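Local coordinates for protein putative exonuclease (Eubacterium rectale, PDB 3L0A) that probably acts as a hydrolase, perhaps an exonuclease, built on a PDDEXK-like domain that also binds a zinc ion, at residues A[56-61]-A[92-97]; A[64-69]-A[99-104]; A[72-75]-A[79-82]. One frame throughout, in Å; residues are numbered along the deposited sequence.

Contact 1. Residues A[56-61]-A[92-97]; sequences LLVGSY and KQAEEI
The phenol ring of Y61 has the carboxylate of E95 at its edge, with OE2 lying in the ring plane, while the methyl of A94 comes up obliquely near CD1. Two helices of the PDDEXK-like domain, 54-67 and 89-102, pack here. The axes of the two short segments come within 9.8 Å of each other and cross at -45°. The backbones draw nearest at V58 and A94, whose CA atoms are 6.3 Å apart; a side chain as small as alanine's suits so close a passage. V58 CG1 faces A94 CB at 4.3 Å, and one turn further along Y61 CD1 reaches the same methyl at 4.0 Å, so A94 is touched by both residues of 56-61 that point toward the partner helix. Y61 holds CG anti to its backbone nitrogen (chi1 -175°), which swings the ring across the gap and carries the hydroxyl past A94 to E95. E95 starts off alongside the interface, but its extended chain brings the carboxylate round to accept the hydroxyl proton. At 2.4 Å the bond from Y61 OH to E95 OE2 is very short, and its exact length is doubtful. The ring and carboxylate planes stand 45° apart. V146 of strand 140-147 packs against V58 and I97, while L70 and K74 of helix 70-76 touch Y61, and L87 touches both Y61 and E95. The glutamate also adds a touch through its chain: E95 CG lies 3.8 Å from Y61 CE1.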
loop_
_atom_site.group_PDB
_atom_site.type_symbol
_atom_site.label_atom_id
_atom_site.label_comp_id
_atom_site.label_asym_id
_atom_site.label_seq_id
_atom_site.Cartn_x
_atom_site.Cartn_y
_atom_site.Cartn_z
ATOM N N LEU A 56 6.182 18.352 1.118
ATOM C CA LEU A 56 6.424 19.718 1.600
ATOM C C LEU A 56 6.975 20.607 0.488
ATOM O O LEU A 56 6.533 21.763 0.298
ATOM C CB LEU A 56 7.402 19.695 2.797
ATOM C CG LEU A 56 6.747 19.250 4.118
ATOM C CD1 LEU A 56 7.773 18.757 5.182
ATOM C CD2 LEU A 56 5.865 20.419 4.696
ATOM N N LEU A 57 7.921 20.042 -0.255
ATOM C CA LEU A 57 8.487 20.712 -1.391
ATOM C C LEU A 57 7.437 21.006 -2.476
ATOM O O LEU A 57 7.408 22.128 -2.955
ATOM C CB LEU A 57 9.639 19.930 -1.959
ATOM C CG LEU A 57 10.951 20.060 -1.177
ATOM C CD1 LEU A 57 11.915 19.016 -1.692
ATOM C CD2 LEU A 57 11.524 21.423 -1.313
ATOM N N VAL A 58 6.588 20.041 -2.850
ATOM C CA VAL A 58 5.471 20.376 -3.735
ATOM C C VAL A 58 4.709 21.589 -3.197
ATOM O O VAL A 58 4.623 22.605 -3.850
ATOM C CB VAL A 58 4.519 19.217 -3.970
ATOM C CG1 VAL A 58 3.217 19.717 -4.498
ATOM C CG2 VAL A 58 5.140 18.197 -4.954
ATOM N N GLY A 59 4.211 21.497 -1.976
ATOM C CA GLY A 59 3.494 22.584 -1.345
ATOM C C GLY A 59 4.207 23.911 -1.309
ATOM O O GLY A 59 3.546 24.929 -1.538
ATOM N N SER A 60 5.516 23.952 -1.021
ATOM C CA SER A 60 6.247 25.247 -1.058
ATOM C C SER A 60 6.411 25.811 -2.517
ATOM O O SER A 60 6.516 27.053 -2.740
ATOM C CB SER A 60 7.640 25.188 -0.398
ATOM O OG SER A 60 7.598 25.187 1.022
ATOM N N TYR A 61 6.425 24.909 -3.491
ATOM C CA TYR A 61 6.591 25.298 -4.887
ATOM C C TYR A 61 5.392 26.132 -5.275
ATOM O O TYR A 61 5.528 27.189 -5.898
ATOM C CB TYR A 61 6.672 24.051 -5.784
ATOM C CG TYR A 61 6.962 24.304 -7.261
ATOM C CD1 TYR A 61 5.941 24.538 -8.170
ATOM C CD2 TYR A 61 8.251 24.261 -7.752
ATOM C CE1 TYR A 61 6.207 24.707 -9.534
ATOM C CE2 TYR A 61 8.528 24.423 -9.102
ATOM C CZ TYR A 61 7.503 24.659 -9.992
ATOM O OH TYR A 61 7.794 24.866 -11.329
ATOM N N LYS A 92 6.079 18.720 -12.098
ATOM C CA LYS A 92 5.277 18.877 -13.301
ATOM C C LYS A 92 3.790 18.727 -12.941
ATOM O O LYS A 92 2.947 19.433 -13.506
ATOM C CB LYS A 92 5.710 17.892 -14.402
ATOM C CG LYS A 92 7.098 18.167 -15.061
ATOM C CD LYS A 92 7.562 16.934 -15.895
ATOM C CE LYS A 92 8.703 17.183 -16.928
ATOM N NZ LYS A 92 8.178 17.480 -18.337
ATOM N N GLN A 93 3.443 17.838 -12.012
ATOM C CA GLN A 93 2.070 17.808 -11.499
ATOM C C GLN A 93 1.692 19.064 -10.682
ATOM O O GLN A 93 0.585 19.581 -10.834
ATOM C CB GLN A 93 1.842 16.589 -10.624
ATOM C CG GLN A 93 0.399 16.505 -10.064
ATOM C CD GLN A 93 0.244 15.281 -9.173
ATOM O OE1 GLN A 93 0.921 15.126 -8.145
ATOM N NE2 GLN A 93 -0.630 14.396 -9.580
ATOM N N ALA A 94 2.580 19.531 -9.788
ATOM C CA ALA A 94 2.335 20.831 -9.129
ATOM C C ALA A 94 1.873 21.900 -10.122
ATOM O O ALA A 94 0.924 22.619 -9.849
ATOM C CB ALA A 94 3.572 21.318 -8.420
ATOM N N GLU A 95 2.528 22.041 -11.269
ATOM C CA GLU A 95 2.053 23.063 -12.235
ATOM C C GLU A 95 0.681 22.714 -12.765
ATOM O O GLU A 95 -0.114 23.610 -13.053
ATOM C CB GLU A 95 3.071 23.322 -13.377
ATOM C CG GLU A 95 4.473 23.642 -12.786
ATOM C CD GLU A 95 5.416 24.422 -13.738
ATOM O OE1 GLU A 95 5.297 24.315 -14.967
ATOM O OE2 GLU A 95 6.312 25.126 -13.237
ATOM N N GLU A 96 0.385 21.424 -12.883
ATOM C CA GLU A 96 -0.953 20.996 -13.314
ATOM C C GLU A 96 -2.008 21.444 -12.324
ATOM O O GLU A 96 -3.090 21.923 -12.698
ATOM C CB GLU A 96 -1.047 19.474 -13.526
ATOM C CG GLU A 96 -0.711 19.010 -14.974
ATOM C CD GLU A 96 -0.651 17.467 -15.151
ATOM O OE1 GLU A 96 -0.769 16.705 -14.145
ATOM O OE2 GLU A 96 -0.468 17.030 -16.316
ATOM N N ILE A 97 -1.685 21.267 -11.060
ATOM C CA ILE A 97 -2.584 21.675 -9.994
ATOM C C ILE A 97 -2.752 23.193 -10.040
ATOM O O ILE A 97 -3.866 23.680 -9.959
ATOM C CB ILE A 97 -2.082 21.268 -8.617
ATOM C CG1 ILE A 97 -2.000 19.743 -8.491
ATOM C CG2 ILE A 97 -2.981 21.824 -7.586
ATOM C CD1 ILE A 97 -1.183 19.279 -7.325
#

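Contact 2. Residues A[64-69]-A[99-104]; sequences SYFEGS and ARIERD
Y65 donates its hydroxyl proton to E102, with Y65 OH 2.7 Å from E102 OE2, and beside this bond F66 CZ meets I101 CG2 obliquely at 4.0 Å. Both pairs span the C-terminal ends of the packed helices 54-67 and 89-102 in the PDDEXK-like domain. The backbones have drawn well apart by this point, and long side chains do the bridging. Y65 and E102 reach for each other from opposite directions. OE2 sits at the ring edge, in the ring plane, and is met on its syn side, 31° out of the carboxylate plane; ring and carboxylate are turned 77° apart. F66 is steadied by its own neighbour, since Y65 CD2 lies 3.9 Å above the centre of one face of the F66 ring. I101 offers CG2 because that methyl is the branch anti to the backbone nitrogen. Further out, M108 and L144 touch both F66 and I101. Helix 54-67 stops in a Schellman motif at G68, where phi is positive. Beyond E102, D104 caps the following helix through OD2 and the backbone nitrogen of F107, and OD1 accepts a bond from L253 N of the second subunit. R100 and R103 bond to backbone carbonyls of that same neighbouring subunit, and their guanidinium groups lie face over face, with R103 NH2 3.2 Å above the R100 plane.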
loop_
_atom_site.group_PDB
_atom_site.type_symbol
_atom_site.label_atom_id
_atom_site.label_comp_id
_atom_site.label_asym_id
_atom_site.label_seq_id
_atom_site.Cartn_x
_atom_site.Cartn_y
_atom_site.Cartn_z
ATOM N N SER A 64 5.295 29.470 -3.461
ATOM C CA SER A 64 6.203 30.330 -4.145
ATOM C C SER A 64 5.650 30.864 -5.473
ATOM O O SER A 64 5.927 32.015 -5.829
ATOM C CB SER A 64 7.533 29.660 -4.370
ATOM O OG SER A 64 8.442 30.709 -4.657
ATOM N N TYR A 65 4.888 30.044 -6.202
ATOM C CA TYR A 65 4.231 30.531 -7.436
ATOM C C TYR A 65 3.344 31.735 -7.101
ATOM O O TYR A 65 3.478 32.786 -7.741
ATOM C CB TYR A 65 3.422 29.450 -8.170
ATOM C CG TYR A 65 2.631 30.019 -9.312
ATOM C CD1 TYR A 65 3.231 30.321 -10.502
ATOM C CD2 TYR A 65 1.308 30.317 -9.167
ATOM C CE1 TYR A 65 2.522 30.888 -11.520
ATOM C CE2 TYR A 65 0.603 30.863 -10.160
ATOM C CZ TYR A 65 1.219 31.158 -11.341
ATOM O OH TYR A 65 0.515 31.701 -12.337
ATOM N N PHE A 66 2.494 31.620 -6.078
ATOM C CA PHE A 66 1.562 32.711 -5.772
ATOM C C PHE A 66 2.198 33.978 -5.194
ATOM O O PHE A 66 1.651 35.075 -5.391
ATOM C CB PHE A 66 0.422 32.208 -4.897
ATOM C CG PHE A 66 -0.492 31.263 -5.613
ATOM C CD1 PHE A 66 -1.468 31.722 -6.458
ATOM C CD2 PHE A 66 -0.378 29.916 -5.461
ATOM C CE1 PHE A 66 -2.318 30.838 -7.114
ATOM C CE2 PHE A 66 -1.235 29.034 -6.130
ATOM C CZ PHE A 66 -2.188 29.511 -6.954
ATOM N N GLU A 67 3.354 33.834 -4.531
ATOM C CA GLU A 67 4.117 34.969 -3.952
ATOM C C GLU A 67 4.995 35.667 -4.991
ATOM O O GLU A 67 5.429 36.812 -4.767
ATOM C CB GLU A 67 4.962 34.469 -2.748
ATOM C CG GLU A 67 5.886 35.472 -2.024
ATOM C CD GLU A 67 6.700 34.829 -0.868
ATOM O OE1 GLU A 67 7.245 33.716 -1.052
ATOM O OE2 GLU A 67 6.797 35.440 0.228
ATOM N N GLY A 68 5.244 35.009 -6.132
ATOM C CA GLY A 68 6.127 35.568 -7.174
ATOM C C GLY A 68 7.586 35.461 -6.767
ATOM O O GLY A 68 8.398 36.345 -7.048
ATOM N N SER A 69 7.895 34.368 -6.091
ATOM C CA SER A 69 9.229 34.094 -5.594
ATOM C C SER A 69 9.696 32.719 -6.102
ATOM O O SER A 69 10.491 32.062 -5.444
ATOM C CB SER A 69 9.216 34.072 -4.042
ATOM O OG SER A 69 8.448 32.965 -3.522
ATOM N N ALA A 99 -2.586 25.308 -12.516
ATOM C CA ALA A 99 -3.419 25.699 -13.658
ATOM C C ALA A 99 -4.877 25.386 -13.378
ATOM O O ALA A 99 -5.775 26.106 -13.814
ATOM C CB ALA A 99 -2.967 24.966 -14.930
ATOM N N ARG A 100 -5.100 24.296 -12.661
ATOM C CA ARG A 100 -6.447 23.865 -12.322
ATOM C C ARG A 100 -7.154 24.859 -11.390
ATOM O O ARG A 100 -8.328 25.215 -11.617
ATOM C CB ARG A 100 -6.435 22.460 -11.736
ATOM C CG ARG A 100 -7.815 21.995 -11.279
ATOM C CD ARG A 100 -8.779 22.017 -12.441
ATOM N NE ARG A 100 -10.119 21.579 -12.107
ATOM C CZ ARG A 100 -11.192 22.369 -11.985
ATOM N NH1 ARG A 100 -11.150 23.695 -12.094
ATOM N NH2 ARG A 100 -12.342 21.816 -11.721
ATOM N N ILE A 101 -6.419 25.306 -10.376
ATOM C CA ILE A 101 -6.825 26.392 -9.455
ATOM C C ILE A 101 -7.093 27.677 -10.218
ATOM O O ILE A 101 -8.084 28.380 -9.991
ATOM C CB ILE A 101 -5.682 26.658 -8.438
ATOM C CG1 ILE A 101 -5.603 25.552 -7.388
ATOM C CG2 ILE A 101 -5.840 27.952 -7.743
ATOM C CD1 ILE A 101 -4.260 25.603 -6.479
ATOM N N GLU A 102 -6.207 28.009 -11.146
ATOM C CA GLU A 102 -6.308 29.302 -11.808
ATOM C C GLU A 102 -7.527 29.426 -12.683
ATOM O O GLU A 102 -8.009 30.503 -12.866
ATOM C CB GLU A 102 -5.059 29.599 -12.620
ATOM C CG GLU A 102 -3.960 30.142 -11.746
ATOM C CD GLU A 102 -2.773 30.665 -12.517
ATOM O OE1 GLU A 102 -2.401 30.094 -13.568
ATOM O OE2 GLU A 102 -2.194 31.655 -12.043
ATOM N N ARG A 103 -8.054 28.341 -13.224
ATOM C CA ARG A 103 -9.253 28.453 -14.050
ATOM C C ARG A 103 -10.603 28.491 -13.270
ATOM O O ARG A 103 -11.684 28.547 -13.891
ATOM C CB ARG A 103 -9.245 27.394 -15.157
ATOM C CG ARG A 103 -9.564 25.992 -14.795
ATOM C CD ARG A 103 -9.456 25.122 -16.057
ATOM N NE ARG A 103 -9.699 23.707 -15.751
ATOM C CZ ARG A 103 -10.901 23.148 -15.539
ATOM N NH1 ARG A 103 -12.010 23.863 -15.621
ATOM N NH2 ARG A 103 -10.984 21.849 -15.256
ATOM N N ASP A 104 -10.522 28.474 -11.927
ATOM C CA ASP A 104 -11.691 28.656 -11.039
ATOM C C ASP A 104 -11.753 30.056 -10.374
ATOM O O ASP A 104 -11.031 30.338 -9.424
ATOM C CB ASP A 104 -11.691 27.542 -9.958
ATOM C CG ASP A 104 -13.032 27.435 -9.205
ATOM O OD1 ASP A 104 -13.930 26.732 -9.708
ATOM O OD2 ASP A 104 -13.186 28.065 -8.122
#

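Contact 3. Residues A[72-75]-A[79-82]; sequences QFKK and EIFT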
loop_
_atom_site.group_PDB
_atom_site.type_symbol
_atom_site.label_atom_id
_atom_site.label_comp_id
_atom_site.label_asym_id
_atom_site.label_seq_id
_atom_site.Cartn_x
_atom_site.Cartn_y
_atom_site.Cartn_z
ATOM N N GLN A 72 13.567 32.124 -7.231
ATOM C CA GLN A 72 14.463 31.956 -6.111
ATOM C C GLN A 72 14.191 30.665 -5.406
ATOM O O GLN A 72 15.125 30.049 -4.923
ATOM C CB GLN A 72 14.384 33.121 -5.118
ATOM C CG GLN A 72 15.573 33.145 -4.109
ATOM C CD GLN A 72 16.974 33.226 -4.786
ATOM O OE1 GLN A 72 17.244 34.117 -5.623
ATOM N NE2 GLN A 72 17.861 32.275 -4.430
ATOM N N PHE A 73 12.941 30.222 -5.356
ATOM C CA PHE A 73 12.690 28.886 -4.801
ATOM C C PHE A 73 13.470 27.792 -5.558
ATOM O O PHE A 73 14.082 26.870 -4.959
ATOM C CB PHE A 73 11.221 28.545 -4.846
ATOM C CG PHE A 73 10.905 27.243 -4.197
ATOM C CD1 PHE A 73 10.798 27.156 -2.831
ATOM C CD2 PHE A 73 10.725 26.110 -4.943
ATOM C CE1 PHE A 73 10.525 25.952 -2.218
ATOM C CE2 PHE A 73 10.430 24.900 -4.341
ATOM C CZ PHE A 73 10.335 24.822 -2.969
ATOM N N LYS A 74 13.432 27.887 -6.881
ATOM C CA LYS A 74 14.075 26.901 -7.710
ATOM C C LYS A 74 15.588 26.927 -7.507
ATOM O O LYS A 74 16.231 25.889 -7.450
ATOM C CB LYS A 74 13.722 27.166 -9.155
ATOM C CG LYS A 74 12.336 26.677 -9.497
ATOM C CD LYS A 74 11.943 27.122 -10.871
ATOM C CE LYS A 74 10.861 26.250 -11.467
ATOM N NZ LYS A 74 10.317 26.881 -12.721
ATOM N N LYS A 75 16.143 28.127 -7.396
ATOM C CA LYS A 75 17.557 28.291 -7.113
ATOM C C LYS A 75 17.942 27.654 -5.773
ATOM O O LYS A 75 18.966 26.963 -5.688
ATOM C CB LYS A 75 17.955 29.780 -7.168
ATOM C CG LYS A 75 18.327 30.260 -8.575
ATOM C CD LYS A 75 18.153 31.778 -8.734
ATOM C CE LYS A 75 18.769 32.349 -10.026
ATOM N NZ LYS A 75 18.286 33.766 -10.319
ATOM N N GLU A 79 17.223 20.153 -5.943
ATOM C CA GLU A 79 16.863 18.726 -5.880
ATOM C C GLU A 79 15.463 18.430 -6.445
ATOM O O GLU A 79 15.104 17.264 -6.582
ATOM C CB GLU A 79 17.084 18.131 -4.451
ATOM C CG GLU A 79 16.327 18.793 -3.230
ATOM C CD GLU A 79 16.853 20.221 -2.802
ATOM O OE1 GLU A 79 18.065 20.544 -3.028
ATOM O OE2 GLU A 79 16.036 21.007 -2.220
ATOM N N ILE A 80 14.713 19.470 -6.826
ATOM C CA ILE A 80 13.440 19.287 -7.504
ATOM C C ILE A 80 13.592 18.984 -9.005
ATOM O O ILE A 80 12.583 18.677 -9.675
ATOM C CB ILE A 80 12.462 20.492 -7.282
ATOM C CG1 ILE A 80 12.869 21.724 -8.088
ATOM C CG2 ILE A 80 12.377 20.850 -5.808
ATOM C CD1 ILE A 80 12.106 22.989 -7.693
ATOM N N PHE A 81 14.813 19.080 -9.544
ATOM C CA PHE A 81 15.085 18.768 -10.963
ATOM C C PHE A 81 15.901 17.502 -11.113
ATOM O O PHE A 81 16.756 17.217 -10.284
ATOM C CB PHE A 81 15.935 19.855 -11.639
ATOM C CG PHE A 81 15.329 21.198 -11.610
ATOM C CD1 PHE A 81 14.435 21.586 -12.595
ATOM C CD2 PHE A 81 15.660 22.084 -10.598
ATOM C CE1 PHE A 81 13.854 22.839 -12.548
ATOM C CE2 PHE A 81 15.108 23.335 -10.549
ATOM C CZ PHE A 81 14.188 23.723 -11.520
ATOM N N THR A 82 15.656 16.793 -12.217
ATOM C CA THR A 82 16.437 15.636 -12.587
ATOM C C THR A 82 17.820 16.123 -12.964
ATOM O O THR A 82 18.044 17.321 -13.197
ATOM C CB THR A 82 15.831 14.841 -13.775
ATOM O OG1 THR A 82 15.990 15.583 -14.988
ATOM C CG2 THR A 82 14.356 14.537 -13.540
#
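Next to F81, whose ring meets K74, the hydroxyl OG1 of T82 is approached by three backbone nitrogens, those of K84, G85 and E86, each bond weak. The contact itself is apolar. K74 runs its methylenes past the end of the F81 ring: K74 CG is 4.0 Å from F81 CZ, CD follows at nearly the same distance, and the extended lysine chain crosses the phenylalanine at about a right angle. The approach to the ring is oblique. K74 CG also meets I80, 4.1 Å from CD1, so this one methylene is shared by I80 and F81. Helix 70-76 ends, the chain reverses within a few residues, and the short 3-10 segment at 79-80 comes back against the helix it has just left. N77 in the turn binds the carbonyl oxygen of F73 through ND2, and I80 is tied by backbone hydrogen bonds to K88. I80 carries CG1 in the crowded position between its backbone nitrogen and carbonyl carbon (chi1 74°), which directs CD1 toward the helix, between K74 and F73. The ring of F73 is met obliquely there, F73 CE2 to I80 CD1 at 4.2 Å. An alanine at K74 takes away the methylenes that meet F81 CZ and I80 CD1, and is likely to leave a gap there and let the F81 ring turn more freely. F81 keeps a hold on its neighbour as well: I80 CG1 sits 3.6 Å above one face of the F81 ring, offset toward the rim.

Contacts 1 and 2 join the same two helices, 54-67 and 89-102, with centres about 10 Å apart; contact 3 lies inside the chain loop that each of them closes. Contact 1 is the buried one, where the helices run close and small aliphatic groups meet. Contacts 2 and 3 are only partly buried. Each helix contact adds a tyrosine-to-glutamate bond to its apolar touches, whereas contact 3 has no hydrogen bond across it and relies on lysine methylenes and aromatic rings. Contacts 1 and 3 touch directly: F73 packs on L57 and S60, and K74 CE lies 3.4 Å from Y61 OH. Of the three, contact 2 alone borders another subunit.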